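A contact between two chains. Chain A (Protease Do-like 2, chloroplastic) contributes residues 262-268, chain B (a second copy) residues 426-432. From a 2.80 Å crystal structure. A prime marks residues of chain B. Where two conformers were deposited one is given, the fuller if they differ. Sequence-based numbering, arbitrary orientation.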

# COMPACT_ATOMS: atom_id res chain seq x y z
N LEU A 262 44.08 1.01 -3.70
CA LEU A 262 44.76 2.09 -3.01
C LEU A 262 44.61 3.38 -3.80
O LEU A 262 45.39 3.65 -4.70
CB LEU A 262 46.24 1.73 -2.90
CG LEU A 262 46.51 0.24 -2.63
CD1 LEU A 262 47.92 -0.15 -3.01
CD2 LEU A 262 46.25 -0.09 -1.18
N GLU A 263 43.67 4.23 -3.39
CA GLU A 263 43.49 5.53 -4.01
C GLU A 263 44.14 6.60 -3.14
O GLU A 263 44.20 7.76 -3.52
CB GLU A 263 42.00 5.84 -4.21
CG GLU A 263 41.72 7.11 -5.01
CD GLU A 263 40.25 7.52 -5.02
OE1 GLU A 263 39.37 6.64 -5.07
OE2 GLU A 263 39.97 8.74 -4.99
N ASN A 264 44.64 6.19 -1.98
CA ASN A 264 45.16 7.15 -1.02
C ASN A 264 46.68 7.19 -1.00
O ASN A 264 47.32 6.19 -0.73
CB ASN A 264 44.62 6.87 0.38
CG ASN A 264 44.69 8.10 1.28
OD1 ASN A 264 45.67 8.30 2.00
ND2 ASN A 264 43.66 8.93 1.22
N PRO A 265 47.25 8.37 -1.27
CA PRO A 265 48.70 8.45 -1.42
C PRO A 265 49.37 8.06 -0.12
O PRO A 265 50.39 7.37 -0.13
CB PRO A 265 48.94 9.94 -1.71
CG PRO A 265 47.60 10.51 -2.05
CD PRO A 265 46.62 9.70 -1.27
N ALA A 266 48.78 8.47 1.00
CA ALA A 266 49.35 8.12 2.28
C ALA A 266 49.45 6.62 2.36
O ALA A 266 50.50 6.08 2.72
CB ALA A 266 48.51 8.67 3.41
N LEU A 267 48.37 5.94 2.00
CA LEU A 267 48.30 4.48 2.07
C LEU A 267 49.44 3.85 1.26
O LEU A 267 50.05 2.88 1.69
CB LEU A 267 46.96 4.00 1.53
CG LEU A 267 46.31 2.69 2.02
CD1 LEU A 267 45.30 2.25 0.98
CD2 LEU A 267 47.30 1.58 2.29
N ARG A 268 49.72 4.41 0.08
CA ARG A 268 50.74 3.86 -0.79
C ARG A 268 52.14 4.07 -0.21
O ARG A 268 52.95 3.14 -0.14
CB ARG A 268 50.63 4.45 -2.20
CG ARG A 268 49.34 4.11 -2.92
CD ARG A 268 49.42 4.37 -4.41
NE ARG A 268 49.66 5.78 -4.72
CZ ARG A 268 48.72 6.63 -5.13
NH1 ARG A 268 47.47 6.22 -5.31
NH2 ARG A 268 49.04 7.90 -5.37
N GLU B 426 41.00 16.27 0.98
CA GLU B 426 42.18 15.78 0.28
C GLU B 426 43.03 14.77 1.06
O GLU B 426 43.81 14.02 0.48
CB GLU B 426 43.04 16.94 -0.21
N VAL B 427 42.90 14.75 2.38
CA VAL B 427 43.68 13.80 3.18
C VAL B 427 43.04 12.41 3.18
O VAL B 427 43.72 11.39 3.28
CB VAL B 427 43.83 14.26 4.64
CG1 VAL B 427 45.20 13.89 5.16
CG2 VAL B 427 43.60 15.76 4.75
N ASN B 428 41.71 12.39 3.09
CA ASN B 428 40.94 11.16 3.14
C ASN B 428 40.53 10.55 1.79
O ASN B 428 39.71 9.62 1.75
CB ASN B 428 39.74 11.31 4.09
CG ASN B 428 38.78 12.41 3.68
OD1 ASN B 428 38.38 12.51 2.52
ND2 ASN B 428 38.39 13.23 4.65
N ILE B 429 41.06 11.08 0.69
CA ILE B 429 40.66 10.60 -0.63
C ILE B 429 40.73 9.08 -0.71
O ILE B 429 41.71 8.46 -0.28
CB ILE B 429 41.49 11.21 -1.78
CG1 ILE B 429 42.83 10.49 -1.93
CG2 ILE B 429 41.69 12.72 -1.58
CD1 ILE B 429 43.78 11.19 -2.87
N GLY B 430 39.67 8.48 -1.24
CA GLY B 430 39.53 7.04 -1.31
C GLY B 430 38.75 6.50 -0.12
O GLY B 430 38.14 5.44 -0.20
N TYR B 431 38.75 7.26 0.97
CA TYR B 431 38.08 6.84 2.19
C TYR B 431 36.68 7.42 2.30
O TYR B 431 35.93 7.09 3.22
CB TYR B 431 38.89 7.24 3.43
CG TYR B 431 40.30 6.72 3.43
CD1 TYR B 431 40.60 5.43 3.01
CD2 TYR B 431 41.34 7.54 3.84
CE1 TYR B 431 41.91 4.97 3.02
CE2 TYR B 431 42.63 7.09 3.85
CZ TYR B 431 42.92 5.82 3.45
OH TYR B 431 44.23 5.41 3.48
N GLU B 432 36.30 8.26 1.34
CA GLU B 432 34.97 8.82 1.37
C GLU B 432 34.07 7.63 1.10
O GLU B 432 34.57 6.52 0.88
CB GLU B 432 34.80 9.86 0.26
CG GLU B 432 35.97 10.83 0.11
CD GLU B 432 36.88 10.47 -1.05
OE1 GLU B 432 36.78 9.33 -1.57
OE2 GLU B 432 37.69 11.34 -1.46

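This contact is a compact example of a polar plug: one buried asparagine amide, set just ahead of a helix, reaches from chain A and donates to two backbone carbonyls of chain B, one within a beta turn and one just before it, while short apolar and van der Waals contacts close around it.

The amide of Asn264 is the centre of the arrangement. Asn264 ND2 donates to Ile429′ O at 2.5 Å, a very short bond that is almost linear, and to Val427′ O at 3.2 Å, again nearly straight. An amide nitrogen carries two hydrogens, and here each finds its own carbonyl, so the donor capacity of the group is fully used. This is what makes asparagine suitable in a buried place: a primary amide on a short side chain can serve peptide oxygens that the local fold leaves pointing outward. With chi1 in the t well and its CA-to-CB bond directed toward chain B, the side chain brings ND2 between the two acceptors.

The other half of the same amide works at home. Asn264 occupies the N-cap position, and Asn264 OD1 accepts a weak capping bond from Ala266 N at 3.3 Å, while the backbone Asn264 O receives Arg268 N at 3.1 Å as the helix begins. One planar group thus caps its own helix through oxygen and grips the neighbouring subunit through nitrogen, so the position of the helix start and the position of the interface are tied together.

Chain B presents its carbonyls from a loop. Asn428′ to Tyr431′ form a type II turn, closed by Tyr431′ N to Asn428′ O at 2.7 Å, and Gly430′ N is held by Glu432′ OE1 at 3.0 Å. Gly430′ has the positive phi expected at the third position of such a turn; a beta carbon at these angles would be jammed against the preceding carbonyl oxygen, and would also lie only 3.1 Å from Glu263 CB. The absence of a side chain therefore serves both the turn and the close approach of Glu263, whose CA lies 5.0 Å from Gly430′ CA.

Around the polar centre, packing does the rest. The CA-to-CB bond of Ile429′ points sideways, but the end of its side chain comes nearer chain A: Ile429′ CG1 lies 3.4 Å from Glu263 O, and Ile429′ CD1 meets Pro265 CD at 3.6 Å, an apolar contact with the rigid ring in the first turn of the helix. The CA-to-CB bond of Tyr431′ also points sideways, but the end of its ring comes nearer chain A, placing Tyr431′ CE2 3.4 Å from Asn264 ND2, in an oblique approach, and Tyr431′ OH 3.6 Å from Leu267 CB. That hydroxyl is hydrogen-bonded elsewhere in the structure, so it can rest against leucine without an unmet polar demand.

Together the stretches bury 348 Å², with Asn264 contributing the largest single share. The general lesson is economical: a single amide with both hydrogens placed can anchor a small contact.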